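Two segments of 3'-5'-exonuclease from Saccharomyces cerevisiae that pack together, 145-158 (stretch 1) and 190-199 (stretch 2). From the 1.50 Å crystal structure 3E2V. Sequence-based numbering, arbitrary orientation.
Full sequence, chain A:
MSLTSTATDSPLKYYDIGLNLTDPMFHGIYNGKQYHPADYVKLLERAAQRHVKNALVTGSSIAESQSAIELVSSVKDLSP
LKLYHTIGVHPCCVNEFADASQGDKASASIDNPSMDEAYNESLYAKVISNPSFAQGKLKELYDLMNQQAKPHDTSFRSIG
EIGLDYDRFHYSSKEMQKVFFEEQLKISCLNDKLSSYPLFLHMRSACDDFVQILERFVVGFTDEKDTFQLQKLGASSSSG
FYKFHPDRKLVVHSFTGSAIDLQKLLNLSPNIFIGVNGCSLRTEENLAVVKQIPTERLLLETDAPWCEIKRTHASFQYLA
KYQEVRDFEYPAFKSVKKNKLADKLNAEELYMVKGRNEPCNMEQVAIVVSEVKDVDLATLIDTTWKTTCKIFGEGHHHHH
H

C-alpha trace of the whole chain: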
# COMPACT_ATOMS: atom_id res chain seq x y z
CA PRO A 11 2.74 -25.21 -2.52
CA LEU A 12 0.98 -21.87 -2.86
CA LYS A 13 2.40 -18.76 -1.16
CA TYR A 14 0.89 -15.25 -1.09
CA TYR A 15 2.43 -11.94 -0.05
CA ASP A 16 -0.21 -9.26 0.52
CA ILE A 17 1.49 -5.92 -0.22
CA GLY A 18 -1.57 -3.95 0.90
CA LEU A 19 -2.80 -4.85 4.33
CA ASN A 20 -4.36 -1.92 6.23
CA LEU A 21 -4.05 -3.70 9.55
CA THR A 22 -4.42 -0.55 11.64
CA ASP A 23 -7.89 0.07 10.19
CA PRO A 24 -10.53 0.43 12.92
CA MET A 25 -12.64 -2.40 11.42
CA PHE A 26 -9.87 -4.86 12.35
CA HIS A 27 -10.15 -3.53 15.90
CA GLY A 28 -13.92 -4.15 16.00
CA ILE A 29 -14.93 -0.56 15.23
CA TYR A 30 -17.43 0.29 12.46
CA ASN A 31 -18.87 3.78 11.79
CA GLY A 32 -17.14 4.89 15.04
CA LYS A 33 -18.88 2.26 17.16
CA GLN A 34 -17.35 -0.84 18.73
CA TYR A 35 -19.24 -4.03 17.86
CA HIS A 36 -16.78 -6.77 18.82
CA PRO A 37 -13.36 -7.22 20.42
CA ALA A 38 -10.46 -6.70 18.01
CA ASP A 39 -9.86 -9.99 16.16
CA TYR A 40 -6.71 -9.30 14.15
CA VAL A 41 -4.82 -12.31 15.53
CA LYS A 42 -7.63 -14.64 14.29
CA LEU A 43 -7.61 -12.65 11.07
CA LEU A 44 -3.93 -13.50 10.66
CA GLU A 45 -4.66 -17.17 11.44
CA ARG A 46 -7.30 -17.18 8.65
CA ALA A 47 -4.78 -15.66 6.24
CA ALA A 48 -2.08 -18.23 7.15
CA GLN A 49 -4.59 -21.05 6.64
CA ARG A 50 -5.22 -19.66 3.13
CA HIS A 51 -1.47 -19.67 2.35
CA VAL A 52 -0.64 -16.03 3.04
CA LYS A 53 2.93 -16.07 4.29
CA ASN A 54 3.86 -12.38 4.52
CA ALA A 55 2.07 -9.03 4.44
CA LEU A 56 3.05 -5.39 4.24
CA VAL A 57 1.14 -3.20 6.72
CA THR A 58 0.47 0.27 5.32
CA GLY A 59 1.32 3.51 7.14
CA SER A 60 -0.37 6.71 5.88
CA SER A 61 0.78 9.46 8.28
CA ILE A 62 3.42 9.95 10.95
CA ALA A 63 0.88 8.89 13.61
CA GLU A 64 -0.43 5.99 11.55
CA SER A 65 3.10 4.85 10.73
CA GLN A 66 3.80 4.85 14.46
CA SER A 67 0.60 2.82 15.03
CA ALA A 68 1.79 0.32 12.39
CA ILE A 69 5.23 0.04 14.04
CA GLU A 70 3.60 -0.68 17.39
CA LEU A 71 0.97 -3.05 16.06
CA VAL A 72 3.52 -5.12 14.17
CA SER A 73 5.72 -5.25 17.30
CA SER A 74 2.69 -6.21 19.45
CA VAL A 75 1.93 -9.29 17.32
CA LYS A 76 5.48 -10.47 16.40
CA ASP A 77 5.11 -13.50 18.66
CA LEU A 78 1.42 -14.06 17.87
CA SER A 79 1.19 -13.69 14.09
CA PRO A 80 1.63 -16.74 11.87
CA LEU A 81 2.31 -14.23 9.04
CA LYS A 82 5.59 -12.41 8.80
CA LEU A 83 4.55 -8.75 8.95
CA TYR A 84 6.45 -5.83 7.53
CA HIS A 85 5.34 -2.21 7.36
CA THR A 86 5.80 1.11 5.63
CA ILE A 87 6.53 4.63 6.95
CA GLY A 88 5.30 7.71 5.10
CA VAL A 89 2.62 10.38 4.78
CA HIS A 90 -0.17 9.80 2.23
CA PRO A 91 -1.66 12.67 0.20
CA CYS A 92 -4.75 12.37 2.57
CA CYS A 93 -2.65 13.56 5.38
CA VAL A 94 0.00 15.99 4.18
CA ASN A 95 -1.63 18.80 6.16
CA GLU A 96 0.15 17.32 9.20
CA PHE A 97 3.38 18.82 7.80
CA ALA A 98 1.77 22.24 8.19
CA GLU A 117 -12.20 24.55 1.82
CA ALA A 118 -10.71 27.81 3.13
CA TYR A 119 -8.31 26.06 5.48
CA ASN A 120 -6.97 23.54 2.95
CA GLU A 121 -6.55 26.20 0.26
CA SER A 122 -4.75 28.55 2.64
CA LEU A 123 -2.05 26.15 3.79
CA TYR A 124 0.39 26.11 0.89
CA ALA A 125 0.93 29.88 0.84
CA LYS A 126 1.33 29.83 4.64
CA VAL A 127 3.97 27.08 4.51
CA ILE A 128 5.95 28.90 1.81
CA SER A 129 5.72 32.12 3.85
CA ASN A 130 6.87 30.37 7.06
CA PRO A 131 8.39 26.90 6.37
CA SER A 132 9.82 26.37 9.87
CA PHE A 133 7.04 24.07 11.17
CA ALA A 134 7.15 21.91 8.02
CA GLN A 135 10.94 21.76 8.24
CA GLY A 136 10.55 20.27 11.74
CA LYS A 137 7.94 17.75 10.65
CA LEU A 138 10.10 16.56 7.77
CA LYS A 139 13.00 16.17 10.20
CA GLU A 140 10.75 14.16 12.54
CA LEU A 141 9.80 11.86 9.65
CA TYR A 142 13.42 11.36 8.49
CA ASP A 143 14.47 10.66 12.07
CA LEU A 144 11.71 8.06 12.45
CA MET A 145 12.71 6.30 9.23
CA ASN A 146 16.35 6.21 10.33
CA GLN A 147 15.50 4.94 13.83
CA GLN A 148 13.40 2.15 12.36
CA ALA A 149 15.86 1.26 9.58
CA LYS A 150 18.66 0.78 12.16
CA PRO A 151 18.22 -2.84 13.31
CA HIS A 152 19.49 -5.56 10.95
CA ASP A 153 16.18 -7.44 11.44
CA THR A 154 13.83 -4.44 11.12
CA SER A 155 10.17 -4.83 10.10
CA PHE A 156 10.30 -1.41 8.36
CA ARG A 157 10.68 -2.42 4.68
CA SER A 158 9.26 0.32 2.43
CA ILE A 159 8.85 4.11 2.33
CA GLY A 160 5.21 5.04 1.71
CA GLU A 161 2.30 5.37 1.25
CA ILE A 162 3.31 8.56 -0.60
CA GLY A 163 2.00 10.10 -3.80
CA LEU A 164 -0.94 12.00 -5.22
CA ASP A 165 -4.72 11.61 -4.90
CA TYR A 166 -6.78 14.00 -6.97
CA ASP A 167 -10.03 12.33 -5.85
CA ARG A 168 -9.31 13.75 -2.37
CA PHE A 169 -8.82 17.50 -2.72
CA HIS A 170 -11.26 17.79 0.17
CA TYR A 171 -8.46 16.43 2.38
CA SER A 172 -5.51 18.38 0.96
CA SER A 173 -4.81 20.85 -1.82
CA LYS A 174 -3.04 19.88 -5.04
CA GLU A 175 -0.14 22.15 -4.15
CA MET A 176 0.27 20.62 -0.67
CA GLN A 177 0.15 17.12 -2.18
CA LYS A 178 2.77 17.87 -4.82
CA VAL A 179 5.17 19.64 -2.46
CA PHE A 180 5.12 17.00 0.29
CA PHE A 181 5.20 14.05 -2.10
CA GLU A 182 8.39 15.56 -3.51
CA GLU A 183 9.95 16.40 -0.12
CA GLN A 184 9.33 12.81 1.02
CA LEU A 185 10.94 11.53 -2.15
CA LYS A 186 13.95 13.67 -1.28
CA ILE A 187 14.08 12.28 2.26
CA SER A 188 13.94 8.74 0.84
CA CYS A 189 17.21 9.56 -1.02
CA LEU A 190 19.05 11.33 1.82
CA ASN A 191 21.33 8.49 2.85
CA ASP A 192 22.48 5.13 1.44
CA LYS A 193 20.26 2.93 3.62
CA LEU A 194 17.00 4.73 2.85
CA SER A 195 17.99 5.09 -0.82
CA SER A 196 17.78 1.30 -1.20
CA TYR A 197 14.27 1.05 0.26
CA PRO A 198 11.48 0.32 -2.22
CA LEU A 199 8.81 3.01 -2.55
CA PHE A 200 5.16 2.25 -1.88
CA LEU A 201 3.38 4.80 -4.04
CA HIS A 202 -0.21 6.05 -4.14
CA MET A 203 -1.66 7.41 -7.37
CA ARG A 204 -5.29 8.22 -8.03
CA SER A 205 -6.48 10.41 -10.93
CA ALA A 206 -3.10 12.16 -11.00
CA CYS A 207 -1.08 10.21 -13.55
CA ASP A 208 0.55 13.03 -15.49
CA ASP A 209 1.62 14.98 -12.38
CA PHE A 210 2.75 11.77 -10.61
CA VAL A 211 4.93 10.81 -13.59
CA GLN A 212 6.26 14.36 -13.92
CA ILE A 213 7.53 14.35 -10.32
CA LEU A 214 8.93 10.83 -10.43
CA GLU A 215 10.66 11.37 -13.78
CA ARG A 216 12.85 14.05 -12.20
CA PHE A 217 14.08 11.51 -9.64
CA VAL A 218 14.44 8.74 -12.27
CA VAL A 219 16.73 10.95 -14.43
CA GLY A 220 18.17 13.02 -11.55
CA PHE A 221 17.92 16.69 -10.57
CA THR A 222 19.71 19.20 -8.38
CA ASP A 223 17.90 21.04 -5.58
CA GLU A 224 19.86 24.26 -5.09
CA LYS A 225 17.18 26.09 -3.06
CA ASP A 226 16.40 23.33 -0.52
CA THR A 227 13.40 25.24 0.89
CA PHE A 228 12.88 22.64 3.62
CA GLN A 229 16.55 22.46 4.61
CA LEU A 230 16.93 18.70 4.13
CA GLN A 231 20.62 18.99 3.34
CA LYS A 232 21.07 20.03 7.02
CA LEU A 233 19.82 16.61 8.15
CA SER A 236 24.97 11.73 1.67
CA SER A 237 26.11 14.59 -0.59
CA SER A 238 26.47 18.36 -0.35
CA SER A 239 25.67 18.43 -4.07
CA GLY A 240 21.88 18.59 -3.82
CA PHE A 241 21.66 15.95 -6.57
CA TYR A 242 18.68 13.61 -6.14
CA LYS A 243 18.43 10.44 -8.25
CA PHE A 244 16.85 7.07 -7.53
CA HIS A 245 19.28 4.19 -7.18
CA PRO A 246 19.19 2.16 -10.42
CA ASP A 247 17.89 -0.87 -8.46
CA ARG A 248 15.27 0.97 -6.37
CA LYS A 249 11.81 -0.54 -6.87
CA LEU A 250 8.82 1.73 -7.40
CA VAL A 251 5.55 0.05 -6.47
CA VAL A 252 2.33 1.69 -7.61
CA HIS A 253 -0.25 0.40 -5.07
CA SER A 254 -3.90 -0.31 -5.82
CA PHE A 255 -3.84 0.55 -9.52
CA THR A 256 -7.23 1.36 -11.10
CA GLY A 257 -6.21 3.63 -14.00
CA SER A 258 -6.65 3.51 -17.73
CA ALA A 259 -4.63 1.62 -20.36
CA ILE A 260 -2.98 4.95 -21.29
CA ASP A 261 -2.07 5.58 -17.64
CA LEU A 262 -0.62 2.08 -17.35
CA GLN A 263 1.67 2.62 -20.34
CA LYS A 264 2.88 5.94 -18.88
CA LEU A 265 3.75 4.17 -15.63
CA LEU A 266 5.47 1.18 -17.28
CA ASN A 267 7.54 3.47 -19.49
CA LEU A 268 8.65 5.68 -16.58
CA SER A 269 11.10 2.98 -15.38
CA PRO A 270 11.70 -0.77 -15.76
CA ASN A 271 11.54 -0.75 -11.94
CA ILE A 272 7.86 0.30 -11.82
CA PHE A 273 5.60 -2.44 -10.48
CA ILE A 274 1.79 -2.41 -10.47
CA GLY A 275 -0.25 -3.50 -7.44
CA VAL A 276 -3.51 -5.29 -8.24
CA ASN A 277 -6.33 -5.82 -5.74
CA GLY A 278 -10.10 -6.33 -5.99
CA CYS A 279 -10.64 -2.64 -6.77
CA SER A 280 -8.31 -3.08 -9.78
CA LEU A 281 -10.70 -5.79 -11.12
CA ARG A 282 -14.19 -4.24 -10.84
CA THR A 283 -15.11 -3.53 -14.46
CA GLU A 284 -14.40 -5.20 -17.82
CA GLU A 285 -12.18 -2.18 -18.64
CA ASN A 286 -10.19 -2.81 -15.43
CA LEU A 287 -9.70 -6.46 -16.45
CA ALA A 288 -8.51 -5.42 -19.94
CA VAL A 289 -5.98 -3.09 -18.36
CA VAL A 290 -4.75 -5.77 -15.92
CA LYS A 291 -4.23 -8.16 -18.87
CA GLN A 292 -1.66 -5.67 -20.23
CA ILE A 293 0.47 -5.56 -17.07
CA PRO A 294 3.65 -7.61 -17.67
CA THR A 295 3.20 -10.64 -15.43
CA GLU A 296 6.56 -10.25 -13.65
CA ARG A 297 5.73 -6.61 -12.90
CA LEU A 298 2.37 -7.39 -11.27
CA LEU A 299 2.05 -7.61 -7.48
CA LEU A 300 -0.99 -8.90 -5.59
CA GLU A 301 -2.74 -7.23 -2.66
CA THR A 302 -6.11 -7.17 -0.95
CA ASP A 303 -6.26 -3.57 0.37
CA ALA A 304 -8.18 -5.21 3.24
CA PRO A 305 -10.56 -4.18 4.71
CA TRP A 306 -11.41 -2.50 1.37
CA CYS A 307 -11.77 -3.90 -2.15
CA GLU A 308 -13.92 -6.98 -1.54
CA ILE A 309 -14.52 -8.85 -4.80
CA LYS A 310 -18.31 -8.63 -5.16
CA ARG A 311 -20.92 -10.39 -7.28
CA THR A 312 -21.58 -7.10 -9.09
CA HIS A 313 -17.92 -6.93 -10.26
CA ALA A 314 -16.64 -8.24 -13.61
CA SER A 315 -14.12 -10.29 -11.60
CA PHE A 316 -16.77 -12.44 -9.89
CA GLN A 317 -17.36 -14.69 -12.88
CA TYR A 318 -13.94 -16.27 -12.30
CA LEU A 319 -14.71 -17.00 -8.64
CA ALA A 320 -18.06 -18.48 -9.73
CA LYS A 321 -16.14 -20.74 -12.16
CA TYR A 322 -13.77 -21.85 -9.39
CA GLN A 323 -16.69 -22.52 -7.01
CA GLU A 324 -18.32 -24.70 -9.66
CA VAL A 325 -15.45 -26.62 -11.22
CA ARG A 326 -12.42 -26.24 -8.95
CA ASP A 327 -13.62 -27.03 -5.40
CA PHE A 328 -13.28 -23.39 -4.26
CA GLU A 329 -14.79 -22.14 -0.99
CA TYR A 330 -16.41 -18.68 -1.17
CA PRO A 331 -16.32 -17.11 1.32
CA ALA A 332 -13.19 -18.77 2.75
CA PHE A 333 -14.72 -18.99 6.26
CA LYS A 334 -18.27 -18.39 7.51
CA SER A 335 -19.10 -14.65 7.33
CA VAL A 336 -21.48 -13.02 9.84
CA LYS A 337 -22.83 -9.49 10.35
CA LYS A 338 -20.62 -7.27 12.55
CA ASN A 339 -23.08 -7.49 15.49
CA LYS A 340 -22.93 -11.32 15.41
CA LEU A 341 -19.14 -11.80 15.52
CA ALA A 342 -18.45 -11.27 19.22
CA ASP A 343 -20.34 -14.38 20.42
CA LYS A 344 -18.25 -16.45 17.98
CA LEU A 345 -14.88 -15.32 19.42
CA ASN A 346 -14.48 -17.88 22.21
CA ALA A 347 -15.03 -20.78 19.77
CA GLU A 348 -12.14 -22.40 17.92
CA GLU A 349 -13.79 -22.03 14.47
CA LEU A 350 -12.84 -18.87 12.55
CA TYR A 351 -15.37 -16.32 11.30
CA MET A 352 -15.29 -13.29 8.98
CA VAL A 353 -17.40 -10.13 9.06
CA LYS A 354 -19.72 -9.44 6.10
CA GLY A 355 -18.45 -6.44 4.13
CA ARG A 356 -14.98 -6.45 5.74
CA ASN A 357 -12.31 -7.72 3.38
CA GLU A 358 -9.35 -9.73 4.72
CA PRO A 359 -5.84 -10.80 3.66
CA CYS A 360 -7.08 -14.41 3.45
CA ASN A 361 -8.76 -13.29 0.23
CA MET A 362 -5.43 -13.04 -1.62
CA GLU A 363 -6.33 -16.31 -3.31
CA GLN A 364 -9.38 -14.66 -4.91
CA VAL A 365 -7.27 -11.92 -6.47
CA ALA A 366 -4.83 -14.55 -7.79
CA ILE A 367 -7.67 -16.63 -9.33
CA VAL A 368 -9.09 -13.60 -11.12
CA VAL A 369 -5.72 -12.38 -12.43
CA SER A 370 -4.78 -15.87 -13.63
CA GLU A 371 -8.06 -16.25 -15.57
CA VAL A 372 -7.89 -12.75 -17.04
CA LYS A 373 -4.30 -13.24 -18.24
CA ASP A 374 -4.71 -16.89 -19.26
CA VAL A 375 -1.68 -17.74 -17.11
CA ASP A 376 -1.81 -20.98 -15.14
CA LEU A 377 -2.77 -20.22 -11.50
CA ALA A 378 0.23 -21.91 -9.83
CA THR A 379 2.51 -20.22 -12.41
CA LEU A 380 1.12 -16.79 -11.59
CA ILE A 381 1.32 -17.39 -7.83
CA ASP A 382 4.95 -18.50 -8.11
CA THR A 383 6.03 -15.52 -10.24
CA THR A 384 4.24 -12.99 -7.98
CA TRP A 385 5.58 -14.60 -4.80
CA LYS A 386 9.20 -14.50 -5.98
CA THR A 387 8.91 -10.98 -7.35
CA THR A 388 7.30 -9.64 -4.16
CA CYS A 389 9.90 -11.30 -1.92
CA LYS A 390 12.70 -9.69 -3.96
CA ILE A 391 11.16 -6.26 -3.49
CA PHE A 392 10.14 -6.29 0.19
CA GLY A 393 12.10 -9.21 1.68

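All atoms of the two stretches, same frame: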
# COMPACT_ATOMS: atom_id res chain seq x y z
N MET A 145 12.24 7.26 10.22
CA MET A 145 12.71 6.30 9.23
C MET A 145 14.09 5.76 9.59
O MET A 145 14.31 4.56 9.57
CB MET A 145 12.73 6.93 7.83
CG MET A 145 11.36 7.27 7.27
SD MET A 145 11.50 7.99 5.56
CE MET A 145 9.74 8.26 5.20
N ASN A 146 15.01 6.65 9.95
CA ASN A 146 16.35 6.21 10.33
C ASN A 146 16.37 5.33 11.57
O ASN A 146 17.05 4.32 11.59
CB ASN A 146 17.28 7.40 10.49
CG ASN A 146 17.64 8.01 9.19
OD1 ASN A 146 17.73 7.32 8.17
ND2 ASN A 146 17.87 9.32 9.20
N GLN A 147 15.61 5.73 12.60
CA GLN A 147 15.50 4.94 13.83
C GLN A 147 15.02 3.53 13.50
O GLN A 147 15.58 2.54 13.98
CB GLN A 147 14.52 5.60 14.82
CG GLN A 147 14.13 4.69 16.02
CD GLN A 147 12.89 5.14 16.81
OE1 GLN A 147 11.78 5.24 16.27
NE2 GLN A 147 13.09 5.36 18.11
N GLN A 148 13.99 3.45 12.67
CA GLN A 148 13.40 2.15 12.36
C GLN A 148 14.22 1.31 11.38
O GLN A 148 14.13 0.09 11.39
CB GLN A 148 11.95 2.33 11.87
CG GLN A 148 11.04 2.95 12.94
CD GLN A 148 10.89 2.06 14.15
OE1 GLN A 148 10.66 0.85 14.02
NE2 GLN A 148 11.03 2.64 15.33
N ALA A 149 15.03 1.96 10.55
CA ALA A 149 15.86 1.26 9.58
C ALA A 149 17.12 0.68 10.22
O ALA A 149 17.78 -0.18 9.62
CB ALA A 149 16.22 2.18 8.43
N LYS A 150 17.44 1.16 11.42
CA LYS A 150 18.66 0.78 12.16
C LYS A 150 18.88 -0.73 12.32
O LYS A 150 19.90 -1.25 11.83
CB LYS A 150 18.66 1.41 13.56
CG LYS A 150 19.25 2.79 13.69
CD LYS A 150 19.82 2.94 15.10
CE LYS A 150 19.47 4.28 15.74
NZ LYS A 150 20.46 5.33 15.40
N PRO A 151 17.95 -1.44 12.99
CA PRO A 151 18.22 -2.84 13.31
C PRO A 151 18.33 -3.71 12.07
O PRO A 151 17.57 -3.53 11.13
CB PRO A 151 17.01 -3.25 14.15
CG PRO A 151 16.40 -1.96 14.62
CD PRO A 151 16.62 -1.03 13.48
N HIS A 152 19.28 -4.65 12.08
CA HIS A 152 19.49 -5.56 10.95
C HIS A 152 18.21 -6.34 10.60
O HIS A 152 17.99 -6.66 9.43
CB HIS A 152 20.63 -6.54 11.26
CG HIS A 152 20.26 -7.59 12.27
ND1 HIS A 152 19.99 -8.90 11.93
CD2 HIS A 152 20.08 -7.51 13.61
CE1 HIS A 152 19.67 -9.58 13.01
NE2 HIS A 152 19.72 -8.76 14.05
N ASP A 153 17.38 -6.62 11.60
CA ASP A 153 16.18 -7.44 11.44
C ASP A 153 14.87 -6.62 11.42
O ASP A 153 13.80 -7.14 11.75
CB ASP A 153 16.11 -8.49 12.56
CG ASP A 153 15.98 -7.87 13.95
OD1 ASP A 153 16.24 -6.65 14.10
OD2 ASP A 153 15.60 -8.60 14.90
N THR A 154 14.97 -5.35 11.05
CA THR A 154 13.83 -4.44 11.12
C THR A 154 12.62 -4.88 10.29
O THR A 154 12.78 -5.45 9.21
CB THR A 154 14.22 -3.00 10.71
OG1 THR A 154 13.10 -2.14 10.90
CG2 THR A 154 14.69 -2.94 9.25
N SER A 155 11.43 -4.58 10.81
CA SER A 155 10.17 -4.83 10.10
C SER A 155 9.80 -3.70 9.16
O SER A 155 8.89 -3.86 8.34
CB SER A 155 9.00 -5.01 11.08
OG SER A 155 9.28 -6.01 12.06
N PHE A 156 10.50 -2.56 9.27
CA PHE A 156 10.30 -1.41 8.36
C PHE A 156 10.95 -1.73 7.02
O PHE A 156 12.18 -1.81 6.94
CB PHE A 156 10.93 -0.16 8.99
CG PHE A 156 11.08 1.03 8.06
CD1 PHE A 156 10.06 1.41 7.17
CD2 PHE A 156 12.23 1.80 8.12
CE1 PHE A 156 10.23 2.52 6.34
CE2 PHE A 156 12.40 2.91 7.31
CZ PHE A 156 11.40 3.27 6.40
N ARG A 157 10.14 -1.93 5.97
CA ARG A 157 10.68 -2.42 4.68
C ARG A 157 10.40 -1.55 3.46
O ARG A 157 10.92 -1.83 2.40
CB ARG A 157 10.19 -3.85 4.37
CG ARG A 157 10.68 -4.95 5.33
CD ARG A 157 12.19 -5.14 5.30
NE ARG A 157 12.62 -6.16 6.26
CZ ARG A 157 12.75 -7.46 5.98
NH1 ARG A 157 12.48 -7.93 4.77
NH2 ARG A 157 13.15 -8.30 6.93
N SER A 158 9.59 -0.50 3.60
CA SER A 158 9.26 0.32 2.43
C SER A 158 8.85 1.71 2.87
O SER A 158 8.21 1.88 3.91
CB SER A 158 8.10 -0.34 1.66
OG SER A 158 7.78 0.38 0.46
N LEU A 190 18.08 10.52 1.05
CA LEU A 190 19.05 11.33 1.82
C LEU A 190 20.29 10.60 2.30
O LEU A 190 21.33 11.23 2.57
CB LEU A 190 18.39 12.00 3.01
CG LEU A 190 17.82 13.39 2.74
CD1 LEU A 190 17.35 14.01 4.04
CD2 LEU A 190 18.81 14.34 2.04
N ASN A 191 20.18 9.29 2.45
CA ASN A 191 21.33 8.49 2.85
C ASN A 191 21.28 7.13 2.15
O ASN A 191 20.25 6.77 1.56
CB ASN A 191 21.42 8.39 4.38
CG ASN A 191 20.25 7.62 5.01
OD1 ASN A 191 19.98 6.48 4.64
ND2 ASN A 191 19.58 8.24 5.97
N ASP A 192 22.38 6.38 2.20
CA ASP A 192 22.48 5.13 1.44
C ASP A 192 21.44 4.08 1.84
O ASP A 192 20.90 3.39 0.99
CB ASP A 192 23.89 4.54 1.50
CG ASP A 192 24.91 5.36 0.74
OD1 ASP A 192 24.55 6.28 -0.03
OD2 ASP A 192 26.12 5.08 0.91
N LYS A 193 21.17 3.97 3.14
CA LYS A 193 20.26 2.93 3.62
C LYS A 193 18.84 3.18 3.12
O LYS A 193 18.23 2.29 2.54
CB LYS A 193 20.29 2.83 5.14
CG LYS A 193 19.65 1.54 5.68
CD LYS A 193 19.58 1.53 7.22
CE LYS A 193 20.95 1.35 7.88
NZ LYS A 193 20.91 1.56 9.37
N LEU A 194 18.35 4.39 3.33
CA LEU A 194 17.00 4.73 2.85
C LEU A 194 16.92 4.69 1.33
O LEU A 194 15.89 4.31 0.79
CB LEU A 194 16.55 6.08 3.37
CG LEU A 194 16.41 6.21 4.91
CD1 LEU A 194 15.75 7.53 5.27
CD2 LEU A 194 15.65 5.02 5.53
N SER A 195 17.99 5.07 0.65
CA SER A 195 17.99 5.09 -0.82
C SER A 195 17.71 3.72 -1.44
O SER A 195 17.24 3.64 -2.57
CB SER A 195 19.32 5.64 -1.36
OG SER A 195 19.46 7.02 -1.08
N SER A 196 17.97 2.66 -0.69
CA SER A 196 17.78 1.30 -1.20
C SER A 196 16.36 0.80 -0.94
O SER A 196 15.95 -0.21 -1.52
CB SER A 196 18.79 0.34 -0.53
OG SER A 196 18.53 0.19 0.87
N TYR A 197 15.64 1.48 -0.06
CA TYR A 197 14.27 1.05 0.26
C TYR A 197 13.34 1.18 -0.94
O TYR A 197 13.39 2.18 -1.66
CB TYR A 197 13.70 1.88 1.40
CG TYR A 197 13.92 1.29 2.77
CD1 TYR A 197 15.20 1.02 3.24
CD2 TYR A 197 12.84 1.03 3.61
CE1 TYR A 197 15.40 0.47 4.52
CE2 TYR A 197 13.03 0.47 4.88
CZ TYR A 197 14.30 0.20 5.33
OH TYR A 197 14.49 -0.35 6.59
N PRO A 198 12.49 0.17 -1.17
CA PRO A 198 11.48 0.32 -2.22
C PRO A 198 10.44 1.35 -1.81
O PRO A 198 10.17 1.51 -0.60
CB PRO A 198 10.86 -1.08 -2.31
CG PRO A 198 11.05 -1.68 -0.93
CD PRO A 198 12.40 -1.14 -0.49
N LEU A 199 9.85 2.03 -2.80
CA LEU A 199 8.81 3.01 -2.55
C LEU A 199 7.44 2.40 -2.76
O LEU A 199 7.20 1.69 -3.75
CB LEU A 199 8.98 4.25 -3.44
CG LEU A 199 10.31 5.01 -3.29
CD1 LEU A 199 10.31 6.23 -4.20
CD2 LEU A 199 10.52 5.46 -1.87
O HOH W 1 19.38 3.82 10.25

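The apolar centre of the contact is built from Leu 194 and Tyr 197 of stretch 2, which meet Met 145, Ala 149 and Phe 156 of stretch 1. The CA-to-CB bond of Leu 194 points toward stretch 1. Both methyls of Leu 194 lie against Met 145, Leu 194 CD1 at 4.0 Å and Leu 194 CD2 at 4.2 Å from Met 145 CB; CD2 also lies 4.1 Å from Ala 149 CB and 4.3 Å from Phe 156 CE2, near the plane of the phenylalanine ring and at its edge. Ala 149 suits this place because its single methyl lets the segments come close; the same CB that meets Leu 194 is also 4.1 Å from Tyr 197 CZ.

Tyr 197 contributes more buried area than any other residue, 101 Å² of its surface being covered by stretch 1. Its ring lies obliquely to that of Phe 156, with centroids 4.5 Å apart and planes at 39°, and Tyr 197 CE2 sits over one face of the phenylalanine, 3.5 Å from Phe 156 CE2. A phenol serves well here, since the ring fills the apolar space while its hydroxyl reaches the backbone beyond: Tyr 197 OH donates to Phe 156 O at 2.8 Å. The carbonyl lies near the plane of the tyrosine ring, at its edge. Thr 154 CG2 approaches the same hydroxyl, 3.7 Å from Tyr 197 OH. The threonine is held by its own hydroxyl, as Thr 154 OG1 donates to Gln 148 O at 2.5 Å and accepts from Phe 156 N at 3.1 Å, tying the loop to the helix and to the start of the strand.

Beyond the tyrosine, Pro 198 packs against the strand backbone, its CD 3.3 Å from Arg 157 O. The buried Ser 158 closes this end: Ser 158 OG donates to Pro 198 O at 2.8 Å, a short side chain satisfying a carbonyl within the interior.

At the other end, two asparagines join the segments. Asn 146 has CB directed sideways, but its amide comes nearer, and Asn 191 ND2 donates to Asn 146 OD1 at 3.0 Å. Asn 191 also caps the short, weakly bonded helix, its OD1 accepting from Leu 194 N at 3.0 Å, so one side chain both starts the turn carrying Leu 194 and bridges to stretch 1. At the exposed edge of the contact, the aliphatic part of Lys 193 lies along Ala 149, with Lys 193 CD 3.6 Å from Ala 149 CB. Lys 193 NZ donates to the O of water 1 at 2.9 Å, and that water O donates to Asn 146 O at 2.7 Å.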